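Local atomic coordinates of 3-oxoacyl-[acyl-carrier-protein] synthase 2 (Rickettsia rickettsii, PDB entry 4JGA), a protein that probably catalyses the condensation of a growing fatty acyl chain with malonyl-[acyl-carrier-protein], the chain-elongating step of bacterial type II fatty acid synthesis. Residues Asp120-Ile125 and Tyr172-Pro177; Ile47-Glu52 and Asp236-Ala241; Val352-Thr357 and Ile400-Leu405. One frame throughout, in Å; residues are numbered along the deposited sequence.

Interaction 1 of 3, residues Asp120-Ile125 and Tyr172-Pro177; sequences DRTGLI and YGFSGP
The two backbones run 74° apart in their end-to-end directions and come closest at two glycines, where the CA atoms of Gly-123 and Gly-176 are 4.2 Å apart. Two main-chain hydrogen bonds join them. Leu-124 N to Pro-177 O, 2.8 Å, is nearly straight and lies almost along the C=O axis, whereas Gly-176 N reaches Thr-122 O from above the carbonyl plane with a bent N-H...O angle of 135°. A CB modelled on Gly-176 would clash with Thr-122 O, so the close approach depends on bare backbone here. These bonds lead into the edge of the mixed sheet of the thiolase-like fold, where strand 178-179 pairs parallel to strand 122-127. On one flank the CG2 methyl of Thr-122, anti to its backbone N, sits over a face of the Phe-174 ring as a CH-pi contact, 3.4 Å from the centroid and 18° off the normal; Tyr-172 CB lies on the opposite face. The Thr-122 hydroxyl turns elsewhere, to Trp-111. Leu-124 CD1 adds an apolar touch on Phe-174 CB. At the other end Ser-175 OG donates a very short bond, 2.5 Å, to the anti lone pair of Asp-120 OD1, while OD2 forms a salt bridge with Arg-300 of the second subunit, placing this carboxylate at the dimer interface.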
ATOM      1  N   ASP A 120      -9.279  19.118  -6.438  1.00  9.18           N
ATOM      2  CA  ASP A 120      -8.239  18.499  -7.267  1.00  9.26           C
ATOM      3  C   ASP A 120      -6.850  18.570  -6.650  1.00  9.19           C
ATOM      4  O   ASP A 120      -6.006  17.724  -6.952  1.00  9.08           O
ATOM      5  CB  ASP A 120      -8.209  19.127  -8.666  1.00  9.79           C
ATOM      6  CG  ASP A 120      -9.414  18.717  -9.521  1.00 10.26           C
ATOM      7  OD1 ASP A 120     -10.121  17.731  -9.163  1.00  9.97           O
ATOM      8  OD2 ASP A 120      -9.610  19.376 -10.576  1.00 10.89           O
ATOM      9  N   ARG A 121      -6.628  19.524  -5.747  1.00  9.44           N
ATOM     10  CA  ARG A 121      -5.345  19.665  -5.043  1.00  9.38           C
ATOM     11  C   ARG A 121      -5.345  18.992  -3.654  1.00  9.05           C
ATOM     12  O   ARG A 121      -4.430  19.159  -2.846  1.00  8.96           O
ATOM     13  CB  ARG A 121      -4.997  21.163  -4.951  1.00  9.86           C
ATOM     14  CG  ARG A 121      -4.666  21.803  -6.300  1.00 10.28           C
ATOM     15  CD  ARG A 121      -3.298  21.368  -6.817  1.00 10.27           C
ATOM     16  NE  ARG A 121      -2.206  21.847  -5.955  1.00 10.34           N
ATOM     17  CZ  ARG A 121      -0.924  21.507  -6.097  1.00 10.31           C
ATOM     18  NH1 ARG A 121      -0.562  20.691  -7.062  1.00 10.34           N
ATOM     19  NH2 ARG A 121       0.011  22.003  -5.279  1.00 10.44           N
ATOM     20  N   THR A 122      -6.398  18.236  -3.382  1.00  8.98           N
ATOM     21  CA  THR A 122      -6.527  17.508  -2.143  1.00  8.74           C
ATOM     22  C   THR A 122      -6.428  16.026  -2.426  1.00  8.29           C
ATOM     23  O   THR A 122      -7.213  15.485  -3.183  1.00  7.99           O
ATOM     24  CB  THR A 122      -7.873  17.814  -1.454  1.00  9.19           C
ATOM     25  OG1 THR A 122      -7.953  19.220  -1.169  1.00  9.74           O
ATOM     26  CG2 THR A 122      -7.933  17.073  -0.156  1.00  9.22           C
ATOM     27  N   GLY A 123      -5.412  15.389  -1.850  1.00  8.11           N
ATOM     28  CA  GLY A 123      -5.168  13.988  -2.037  1.00  7.91           C
ATOM     29  C   GLY A 123      -5.273  13.232  -0.720  1.00  7.80           C
ATOM     30  O   GLY A 123      -5.491  13.809   0.333  1.00  7.89           O
ATOM     31  N   LEU A 124      -5.083  11.918  -0.813  1.00  7.74           N
ATOM     32  CA  LEU A 124      -5.146  11.018   0.332  1.00  7.69           C
ATOM     33  C   LEU A 124      -4.050   9.918   0.234  1.00  7.40           C
ATOM     34  O   LEU A 124      -3.786   9.375  -0.850  1.00  7.18           O
ATOM     35  CB  LEU A 124      -6.512  10.327   0.408  1.00  8.03           C
ATOM     36  CG  LEU A 124      -7.777  11.184   0.245  1.00  8.49           C
ATOM     37  CD1 LEU A 124      -8.147  11.312  -1.214  1.00  8.60           C
ATOM     38  CD2 LEU A 124      -8.946  10.576   1.011  1.00  8.69           C
ATOM     39  N   ILE A 125      -3.475   9.589   1.393  1.00  7.24           N
ATOM     40  CA  ILE A 125      -2.652   8.402   1.572  1.00  7.10           C
ATOM     41  C   ILE A 125      -3.069   7.773   2.893  1.00  7.16           C
ATOM     42  O   ILE A 125      -2.599   8.155   3.986  1.00  7.27           O
ATOM     43  CB  ILE A 125      -1.141   8.683   1.564  1.00  7.05           C
ATOM     44  CG1 ILE A 125      -0.728   9.386   0.262  1.00  7.06           C
ATOM     45  CG2 ILE A 125      -0.372   7.369   1.669  1.00  6.93           C
ATOM     46  CD1 ILE A 125       0.779   9.581   0.130  1.00  7.15           C
ATOM     47  N   TYR A 172     -15.878  13.576   0.607  1.00 11.75           N
ATOM     48  CA  TYR A 172     -15.567  15.006   0.540  1.00 12.02           C
ATOM     49  C   TYR A 172     -15.295  15.546  -0.868  1.00 11.81           C
ATOM     50  O   TYR A 172     -15.005  16.721  -1.031  1.00 12.29           O
ATOM     51  CB  TYR A 172     -14.405  15.347   1.491  1.00 11.80           C
ATOM     52  CG  TYR A 172     -14.787  15.090   2.921  1.00 12.15           C
ATOM     53  CD1 TYR A 172     -15.668  15.945   3.588  1.00 12.94           C
ATOM     54  CD2 TYR A 172     -14.273  14.007   3.617  1.00 11.83           C
ATOM     55  CE1 TYR A 172     -16.036  15.704   4.910  1.00 13.43           C
ATOM     56  CE2 TYR A 172     -14.621  13.777   4.939  1.00 12.28           C
ATOM     57  CZ  TYR A 172     -15.511  14.608   5.575  1.00 12.95           C
ATOM     58  OH  TYR A 172     -15.837  14.361   6.883  1.00 13.32           O
ATOM     59  N   GLY A 173     -15.395  14.708  -1.883  1.00 11.40           N
ATOM     60  CA  GLY A 173     -15.005  15.132  -3.219  1.00 11.40           C
ATOM     61  C   GLY A 173     -13.489  15.327  -3.452  1.00 10.83           C
ATOM     62  O   GLY A 173     -13.117  16.021  -4.386  1.00 11.65           O
ATOM     63  N   PHE A 174     -12.615  14.742  -2.641  1.00  9.96           N
ATOM     64  CA  PHE A 174     -11.186  14.983  -2.805  1.00  9.40           C
ATOM     65  C   PHE A 174     -10.678  14.190  -4.007  1.00  8.90           C
ATOM     66  O   PHE A 174     -10.751  12.958  -4.035  1.00  8.55           O
ATOM     67  CB  PHE A 174     -10.425  14.603  -1.557  1.00  9.13           C
ATOM     68  CG  PHE A 174     -10.795  15.387  -0.332  1.00  9.47           C
ATOM     69  CD1 PHE A 174     -11.281  16.689  -0.393  1.00 10.02           C
ATOM     70  CD2 PHE A 174     -10.567  14.833   0.914  1.00  9.58           C
ATOM     71  CE1 PHE A 174     -11.566  17.423   0.762  1.00 10.34           C
ATOM     72  CE2 PHE A 174     -10.877  15.534   2.074  1.00  9.93           C
ATOM     73  CZ  PHE A 174     -11.377  16.839   2.000  1.00 10.31           C
ATOM     74  N   SER A 175     -10.214  14.904  -5.025  1.00  8.72           N
ATOM     75  CA  SER A 175      -9.966  14.307  -6.339  1.00  8.60           C
ATOM     76  C   SER A 175      -8.512  14.346  -6.766  1.00  8.36           C
ATOM     77  O   SER A 175      -8.171  14.052  -7.925  1.00  8.29           O
ATOM     78  CB  SER A 175     -10.861  15.006  -7.359  1.00  9.07           C
ATOM     79  OG  SER A 175     -10.807  16.408  -7.162  1.00  9.09           O
ATOM     80  N   GLY A 176      -7.644  14.721  -5.833  1.00  8.21           N
ATOM     81  CA  GLY A 176      -6.198  14.593  -6.016  1.00  8.07           C
ATOM     82  C   GLY A 176      -5.728  13.137  -5.931  1.00  7.92           C
ATOM     83  O   GLY A 176      -6.537  12.212  -6.050  1.00  7.83           O
ATOM     84  N   PRO A 177      -4.401  12.923  -5.761  1.00  8.00           N
ATOM     85  CA  PRO A 177      -3.881  11.574  -5.648  1.00  8.06           C
ATOM     86  C   PRO A 177      -4.654  10.734  -4.628  1.00  8.14           C
ATOM     87  O   PRO A 177      -4.900  11.193  -3.523  1.00  7.79           O
ATOM     88  CB  PRO A 177      -2.432  11.769  -5.195  1.00  7.97           C
ATOM     89  CG  PRO A 177      -2.082  13.144  -5.592  1.00  8.26           C
ATOM     90  CD  PRO A 177      -3.360  13.947  -5.572  1.00  8.19           C
TER

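Interaction 2 of 3, residues Ile47-Glu52 and Asp236-Ala241; sequences IKTITE and DNPKKA
Pro-238 faces the backbone of strand 47-49 with the CB-CG side of its ring, and two side chains of the strand, Ile-47 and Thr-49, approach that ring. From Ile-47 the CG2 branch does the touching: it stands anti to the backbone N (chi1 of -60° refers to CG1, which sits beside that N) and meets Pro-238 CB at 3.8 Å. The same methyl comes still closer to the proline carbonyl, with Ile-47 CG2 3.3 Å from Pro-238 O, while the CG1 branch leads away from the contact. Further along the strand the ring meets main chain through its CB, with Pro-238 CB 4.0 Å from Lys-48 CA. Thr-49 crosses the proline obliquely, and its OG1 approaches Pro-238 CG at 4.1 Å. No hydrogen bond joins the two segments, so the evidence is for van der Waals contact alone, with 193 Å² buried. Strand 47-49 forms a two-stranded antiparallel sheet with strand 62-64, separate from the large thiolase-fold sheet; Ile-62 of the partner strand touches both Ile-47 and Pro-238. On the other side of the junction, residues 238-241 take helical backbone angles, and a bond from Ala-241 N to Pro-238 O, 3.2 Å, engages the carbonyl that Ile-47 CG2 abuts. Lys-239 runs extended until its bend at chi4, and its CG lies 3.9 Å from Ile-47 O. Lys-48 starts out away from the loop; its ammonium is bonded to the carbonyls of Gly-46 and Leu-65, and the NZ atoms of Lys-48 and Lys-239 remain 6.8 Å apart.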
ATOM      1  N   ILE A  47      -6.646  -1.941  27.240  1.00 18.25           N
ATOM      2  CA  ILE A  47      -6.472  -3.346  26.943  1.00 18.48           C
ATOM      3  C   ILE A  47      -7.483  -4.122  27.766  1.00 19.98           C
ATOM      4  O   ILE A  47      -7.604  -3.893  28.975  1.00 20.41           O
ATOM      5  CB  ILE A  47      -5.052  -3.847  27.298  1.00 18.23           C
ATOM      6  CG1 ILE A  47      -3.955  -3.095  26.512  1.00 17.47           C
ATOM      7  CG2 ILE A  47      -4.949  -5.343  27.077  1.00 18.29           C
ATOM      8  CD1 ILE A  47      -4.242  -2.949  25.051  1.00 16.96           C
ATOM      9  N   LYS A  48      -8.211  -5.029  27.107  1.00 20.78           N
ATOM     10  CA  LYS A  48      -9.256  -5.843  27.772  1.00 22.31           C
ATOM     11  C   LYS A  48      -9.369  -7.253  27.189  1.00 21.61           C
ATOM     12  O   LYS A  48      -8.669  -7.613  26.224  1.00 20.03           O
ATOM     13  CB  LYS A  48     -10.652  -5.162  27.846  1.00 24.59           C
ATOM     14  CG  LYS A  48     -11.028  -4.265  26.695  1.00 25.53           C
ATOM     15  CD  LYS A  48     -12.164  -3.318  27.013  1.00 27.54           C
ATOM     16  CE  LYS A  48     -12.194  -2.193  25.982  1.00 27.91           C
ATOM     17  NZ  LYS A  48     -11.087  -1.185  26.122  1.00 27.03           N
ATOM     18  N   THR A  49     -10.190  -8.053  27.867  1.00 21.74           N
ATOM     19  CA  THR A  49     -10.499  -9.387  27.451  1.00 21.81           C
ATOM     20  C   THR A  49     -11.295  -9.343  26.135  1.00 21.39           C
ATOM     21  O   THR A  49     -12.220  -8.563  25.976  1.00 21.53           O
ATOM     22  CB  THR A  49     -11.288 -10.109  28.558  1.00 23.31           C
ATOM     23  OG1 THR A  49     -10.402 -10.369  29.668  1.00 23.55           O
ATOM     24  CG2 THR A  49     -11.858 -11.413  28.069  1.00 23.85           C
ATOM     25  N   ILE A  50     -10.905 -10.185  25.197  1.00 20.77           N
ATOM     26  CA  ILE A  50     -11.628 -10.359  23.964  1.00 20.75           C
ATOM     27  C   ILE A  50     -12.915 -11.092  24.278  1.00 22.25           C
ATOM     28  O   ILE A  50     -12.897 -12.129  24.910  1.00 22.57           O
ATOM     29  CB  ILE A  50     -10.818 -11.201  22.954  1.00 20.08           C
ATOM     30  CG1 ILE A  50      -9.580 -10.420  22.525  1.00 18.64           C
ATOM     31  CG2 ILE A  50     -11.670 -11.578  21.737  1.00 20.42           C
ATOM     32  CD1 ILE A  50      -8.516 -11.272  21.879  1.00 18.21           C
ATOM     33  N   THR A  51     -14.031 -10.530  23.827  1.00 22.95           N
ATOM     34  CA  THR A  51     -15.336 -11.179  24.012  1.00 24.76           C
ATOM     35  C   THR A  51     -16.117 -11.453  22.703  1.00 25.24           C
ATOM     36  O   THR A  51     -17.004 -12.278  22.711  1.00 26.75           O
ATOM     37  CB  THR A  51     -16.214 -10.335  24.945  1.00 25.58           C
ATOM     38  OG1 THR A  51     -16.267  -9.014  24.426  1.00 24.81           O
ATOM     39  CG2 THR A  51     -15.639 -10.276  26.363  1.00 25.59           C
ATOM     40  N   GLU A  52     -15.797 -10.782  21.596  1.00 24.22           N
ATOM     41  CA  GLU A  52     -16.606 -10.912  20.368  1.00 24.80           C
ATOM     42  C   GLU A  52     -16.492 -12.288  19.701  1.00 25.09           C
ATOM     43  O   GLU A  52     -17.293 -12.611  18.835  1.00 26.22           O
ATOM     44  CB  GLU A  52     -16.208  -9.838  19.322  1.00 23.64           C
ATOM     45  N   ASP A 236      -5.060 -12.916  32.606  1.00 28.08           N
ATOM     46  CA  ASP A 236      -5.846 -12.614  33.808  1.00 29.86           C
ATOM     47  C   ASP A 236      -5.717 -11.181  34.286  1.00 30.26           C
ATOM     48  O   ASP A 236      -6.545 -10.725  35.067  1.00 31.05           O
ATOM     49  CB  ASP A 236      -5.436 -13.541  34.937  1.00 31.29           C
ATOM     50  CG  ASP A 236      -5.703 -14.997  34.587  1.00 31.58           C
ATOM     51  OD1 ASP A 236      -6.678 -15.263  33.873  1.00 31.02           O
ATOM     52  OD2 ASP A 236      -4.942 -15.885  35.008  1.00 32.76           O
ATOM     53  N   ASN A 237      -4.708 -10.461  33.800  1.00 29.81           N
ATOM     54  CA  ASN A 237      -4.523  -9.049  34.159  1.00 30.21           C
ATOM     55  C   ASN A 237      -4.156  -8.247  32.920  1.00 28.40           C
ATOM     56  O   ASN A 237      -3.018  -7.803  32.784  1.00 27.63           O
ATOM     57  CB  ASN A 237      -3.409  -8.900  35.206  1.00 31.63           C
ATOM     58  CG  ASN A 237      -3.730  -9.561  36.515  1.00 33.72           C
ATOM     59  OD1 ASN A 237      -4.030  -8.888  37.484  1.00 35.41           O
ATOM     60  ND2 ASN A 237      -3.649 -10.890  36.563  1.00 34.41           N
ATOM     61  N   PRO A 238      -5.124  -8.069  32.001  1.00 27.65           N
ATOM     62  CA  PRO A 238      -4.881  -7.485  30.679  1.00 25.99           C
ATOM     63  C   PRO A 238      -4.150  -6.138  30.708  1.00 25.64           C
ATOM     64  O   PRO A 238      -3.290  -5.901  29.868  1.00 24.51           O
ATOM     65  CB  PRO A 238      -6.283  -7.310  30.091  1.00 25.51           C
ATOM     66  CG  PRO A 238      -7.155  -8.231  30.847  1.00 26.56           C
ATOM     67  CD  PRO A 238      -6.534  -8.478  32.182  1.00 27.99           C
ATOM     68  N   LYS A 239      -4.488  -5.281  31.665  1.00 26.40           N
ATOM     69  CA  LYS A 239      -3.906  -3.939  31.701  1.00 26.45           C
ATOM     70  C   LYS A 239      -2.447  -3.934  32.104  1.00 26.33           C
ATOM     71  O   LYS A 239      -1.804  -2.907  32.028  1.00 26.15           O
ATOM     72  CB  LYS A 239      -4.648  -3.027  32.669  1.00 27.73           C
ATOM     73  CG  LYS A 239      -6.107  -2.725  32.355  1.00 28.07           C
ATOM     74  CD  LYS A 239      -6.663  -1.963  33.562  1.00 29.85           C
ATOM     75  CE  LYS A 239      -8.129  -1.627  33.490  1.00 30.52           C
ATOM     76  NZ  LYS A 239      -8.436  -0.733  32.355  1.00 29.91           N
ATOM     77  N   LYS A 240      -1.931  -5.076  32.535  1.00 26.60           N
ATOM     78  CA  LYS A 240      -0.520  -5.203  32.907  1.00 26.91           C
ATOM     79  C   LYS A 240       0.365  -5.808  31.804  1.00 25.25           C
ATOM     80  O   LYS A 240       1.574  -5.880  31.960  1.00 25.16           O
ATOM     81  CB  LYS A 240      -0.410  -6.040  34.174  1.00 28.74           C
ATOM     82  CG  LYS A 240      -0.967  -5.323  35.392  1.00 30.54           C
ATOM     83  CD  LYS A 240      -1.033  -6.224  36.612  1.00 32.43           C
ATOM     84  CE  LYS A 240       0.336  -6.586  37.172  1.00 33.55           C
ATOM     85  NZ  LYS A 240       0.950  -5.471  37.940  1.00 34.66           N
ATOM     86  N   ALA A 241      -0.247  -6.263  30.716  1.00 19.48           N
ATOM     87  CA  ALA A 241       0.450  -7.050  29.679  1.00 18.63           C
ATOM     88  C   ALA A 241       1.474  -6.252  28.910  1.00 17.40           C
ATOM     89  O   ALA A 241       2.589  -6.739  28.661  1.00 17.51           O
ATOM     90  CB  ALA A 241      -0.555  -7.664  28.702  1.00 18.27           C
TER

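Interaction 3 of 3, residues Val352-Thr357 and Ile400-Leu405; sequences VLMSST and IDLVAL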
ATOM      1  N   VAL A 352      16.779  13.655  27.241  1.00 20.23           N
ATOM      2  CA  VAL A 352      15.674  13.417  26.341  1.00 18.59           C
ATOM      3  C   VAL A 352      14.679  12.462  27.011  1.00 17.96           C
ATOM      4  O   VAL A 352      15.079  11.551  27.734  1.00 18.13           O
ATOM      5  CB  VAL A 352      16.156  12.848  24.994  1.00 17.77           C
ATOM      6  CG1 VAL A 352      16.655  11.418  25.147  1.00 17.69           C
ATOM      7  CG2 VAL A 352      15.029  12.905  23.986  1.00 17.10           C
ATOM      8  N   LEU A 353      13.394  12.697  26.762  1.00 16.87           N
ATOM      9  CA  LEU A 353      12.340  11.840  27.243  1.00 16.34           C
ATOM     10  C   LEU A 353      11.937  10.916  26.110  1.00 14.94           C
ATOM     11  O   LEU A 353      11.901  11.326  24.947  1.00 14.39           O
ATOM     12  CB  LEU A 353      11.118  12.652  27.694  1.00 16.57           C
ATOM     13  CG  LEU A 353      10.986  13.036  29.183  1.00 17.95           C
ATOM     14  CD1 LEU A 353      12.278  13.559  29.788  1.00 18.90           C
ATOM     15  CD2 LEU A 353       9.829  13.997  29.390  1.00 18.04           C
ATOM     16  N   MET A 354      11.601   9.679  26.458  1.00 14.46           N
ATOM     17  CA  MET A 354      11.053   8.713  25.497  1.00 13.46           C
ATOM     18  C   MET A 354       9.966   7.898  26.180  1.00 13.55           C
ATOM     19  O   MET A 354      10.156   7.479  27.306  1.00 14.34           O
ATOM     20  CB  MET A 354      12.146   7.783  24.938  1.00 13.09           C
ATOM     21  CG  MET A 354      11.598   6.663  24.049  1.00 12.29           C
ATOM     22  SD  MET A 354      12.804   5.793  22.981  1.00 11.78           S
ATOM     23  CE  MET A 354      13.632   4.741  24.133  1.00 12.60           C
ATOM     24  N   SER A 355       8.842   7.669  25.498  1.00 12.99           N
ATOM     25  CA  SER A 355       7.799   6.797  26.042  1.00 13.03           C
ATOM     26  C   SER A 355       7.100   6.004  24.934  1.00 12.19           C
ATOM     27  O   SER A 355       7.190   6.343  23.756  1.00 11.39           O
ATOM     28  CB  SER A 355       6.791   7.596  26.862  1.00 13.52           C
ATOM     29  OG  SER A 355       5.920   8.352  26.053  1.00 12.95           O
ATOM     30  N   SER A 356       6.475   4.895  25.341  1.00 12.25           N
ATOM     31  CA  SER A 356       5.654   4.105  24.454  1.00 11.57           C
ATOM     32  C   SER A 356       4.217   4.190  24.903  1.00 11.69           C
ATOM     33  O   SER A 356       3.856   3.767  26.015  1.00 12.42           O
ATOM     34  CB  SER A 356       6.065   2.649  24.436  1.00 11.73           C
ATOM     35  OG  SER A 356       5.129   1.935  23.650  1.00 11.38           O
ATOM     36  N   THR A 357       3.385   4.740  24.042  1.00 11.06           N
ATOM     37  CA  THR A 357       1.955   4.765  24.310  1.00 11.12           C
ATOM     38  C   THR A 357       1.284   3.429  24.000  1.00 10.96           C
ATOM     39  O   THR A 357       0.113   3.252  24.278  1.00 11.06           O
ATOM     40  CB  THR A 357       1.280   5.890  23.510  1.00 10.68           C
ATOM     41  OG1 THR A 357       1.780   5.897  22.163  1.00  9.82           O
ATOM     42  CG2 THR A 357       1.576   7.209  24.169  1.00 11.01           C
ATOM     43  N   ILE A 400      18.059   6.514  30.092  1.00 23.86           N
ATOM     44  CA  ILE A 400      17.334   7.757  29.865  1.00 22.79           C
ATOM     45  C   ILE A 400      15.992   7.655  30.539  1.00 21.63           C
ATOM     46  O   ILE A 400      15.592   6.586  30.977  1.00 21.49           O
ATOM     47  CB  ILE A 400      17.109   8.065  28.369  1.00 22.11           C
ATOM     48  CG1 ILE A 400      16.448   6.890  27.671  1.00 21.30           C
ATOM     49  CG2 ILE A 400      18.434   8.403  27.705  1.00 22.68           C
ATOM     50  CD1 ILE A 400      15.993   7.277  26.287  1.00 20.79           C
ATOM     51  N   ASP A 401      15.324   8.796  30.630  1.00 20.87           N
ATOM     52  CA  ASP A 401      14.004   8.905  31.235  1.00 20.32           C
ATOM     53  C   ASP A 401      12.926   8.338  30.280  1.00 18.82           C
ATOM     54  O   ASP A 401      12.669   8.897  29.223  1.00 18.01           O
ATOM     55  CB  ASP A 401      13.734  10.371  31.555  1.00 20.54           C
ATOM     56  CG  ASP A 401      12.510  10.574  32.415  1.00 20.86           C
ATOM     57  OD1 ASP A 401      11.629   9.689  32.489  1.00 20.18           O
ATOM     58  OD2 ASP A 401      12.456  11.652  33.035  1.00 21.70           O
ATOM     59  N   LEU A 402      12.314   7.224  30.670  1.00 18.48           N
ATOM     60  CA  LEU A 402      11.280   6.558  29.873  1.00 17.52           C
ATOM     61  C   LEU A 402       9.885   6.913  30.358  1.00 17.54           C
ATOM     62  O   LEU A 402       8.885   6.258  29.987  1.00 17.03           O
ATOM     63  CB  LEU A 402      11.463   5.046  29.885  1.00 17.40           C
ATOM     64  CG  LEU A 402      12.727   4.524  29.194  1.00 17.36           C
ATOM     65  CD1 LEU A 402      12.857   3.008  29.358  1.00 17.47           C
ATOM     66  CD2 LEU A 402      12.805   4.941  27.720  1.00 16.40           C
ATOM     67  N   VAL A 403       9.808   7.962  31.173  1.00 18.11           N
ATOM     68  CA  VAL A 403       8.517   8.488  31.623  1.00 18.28           C
ATOM     69  C   VAL A 403       7.708   7.350  32.236  1.00 18.44           C
ATOM     70  O   VAL A 403       6.534   7.158  31.912  1.00 18.01           O
ATOM     71  CB  VAL A 403       7.708   9.134  30.459  1.00 17.49           C
ATOM     72  CG1 VAL A 403       6.614  10.061  31.019  1.00 17.90           C
ATOM     73  CG2 VAL A 403       8.591   9.952  29.535  1.00 17.14           C
ATOM     74  N   ALA A 404       8.350   6.569  33.098  1.00 19.02           N
ATOM     75  CA  ALA A 404       7.675   5.444  33.732  1.00 19.29           C
ATOM     76  C   ALA A 404       6.433   5.880  34.512  1.00 19.74           C
ATOM     77  O   ALA A 404       6.481   6.863  35.248  1.00 20.36           O
ATOM     78  CB  ALA A 404       8.624   4.723  34.662  1.00 20.12           C
ATOM     79  N   LEU A 405       5.318   5.176  34.287  1.00 19.37           N
ATOM     80  CA  LEU A 405       4.130   5.201  35.153  1.00 19.93           C
ATOM     81  C   LEU A 405       3.199   6.406  35.069  1.00 19.83           C
ATOM     82  O   LEU A 405       1.976   6.237  35.058  1.00 20.19           O
ATOM     83  CB  LEU A 405       4.518   4.954  36.639  1.00 21.17           C
ATOM     84  CG  LEU A 405       5.374   3.715  36.943  1.00 21.47           C
ATOM     85  CD1 LEU A 405       5.508   3.541  38.447  1.00 22.93           C
ATOM     86  CD2 LEU A 405       4.769   2.478  36.280  1.00 20.95           C
TER
HETATM   87  O   HOH W   1      16.687  11.182  29.737  1.00 16.35           O
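Strand 353-355 is the outermost strand, within this chain, of the large mixed sheet of the thiolase-like fold, and the irregular segment 400-405 runs along the flank that does not face strand 322-324. The polar evidence begins with one direct backbone bond, Met-354 N to Asp-401 O at 3.1 Å, with the donor nearly along the C=O axis. A water extends the link: it donates to Val-352 O at 2.6 Å and accepts from Asp-401 N. Two CA-H...O contacts accompany these bonds, the shorter from Leu-402 CA to Met-354 O at 2.9 Å, so the carbonyl of Met-354 is met by a carbon donor where a regular strand would supply an N-H. The main apolar contacts form two clusters. Met-354, with CG anti to the backbone N (chi1 174°) and the chain bent at chi3, lies alongside Leu-402, pointing the same way; its CE methyl touches Leu-402 CD2 at 3.7 Å and Ile-400 CD1 at 4.1 Å. Leu-338 and Val-341 of helix 331-345 also pack on Met-354. The second cluster centres on Val-403, whose side chain crosses that of Leu-353 at about a right angle; its CG2 lies 3.9 Å from Leu-353 CG and also reaches Ser-355 CB. Leu-353 CD1 rests beside the Asp-401 carboxylate, whose OD2 is salt-bridged to Lys-408. Within segment 400-405 that carboxylate closes an Asx turn: its OD1 accepts from Val-403 N at 2.8 Å, through the anti lone pair.

From the N terminus, 47-52 comes first, and its partner 236-241 arrives 184 residues later, so interaction 2 closes a long loop. Interaction 1 is nested inside it: 120-125 and 172-177 close a shorter, largely helical excursion near one edge of the large sheet. Interaction 3 follows in series, joining 352-357 to 400-405. Interactions 1 and 3 thus lie toward opposite ends of the same sheet, interaction 1 on next-to-last strand 122-127 and the loop leading into edge strand 178-179, interaction 3 on edge strand 353-355, while interaction 2 ties the small sheet of strands 47-49 and 62-64 to the loop before strand 257-265. Interactions 2 and 3 approach to about 8 Å between nearest atoms without touching; no loops cross.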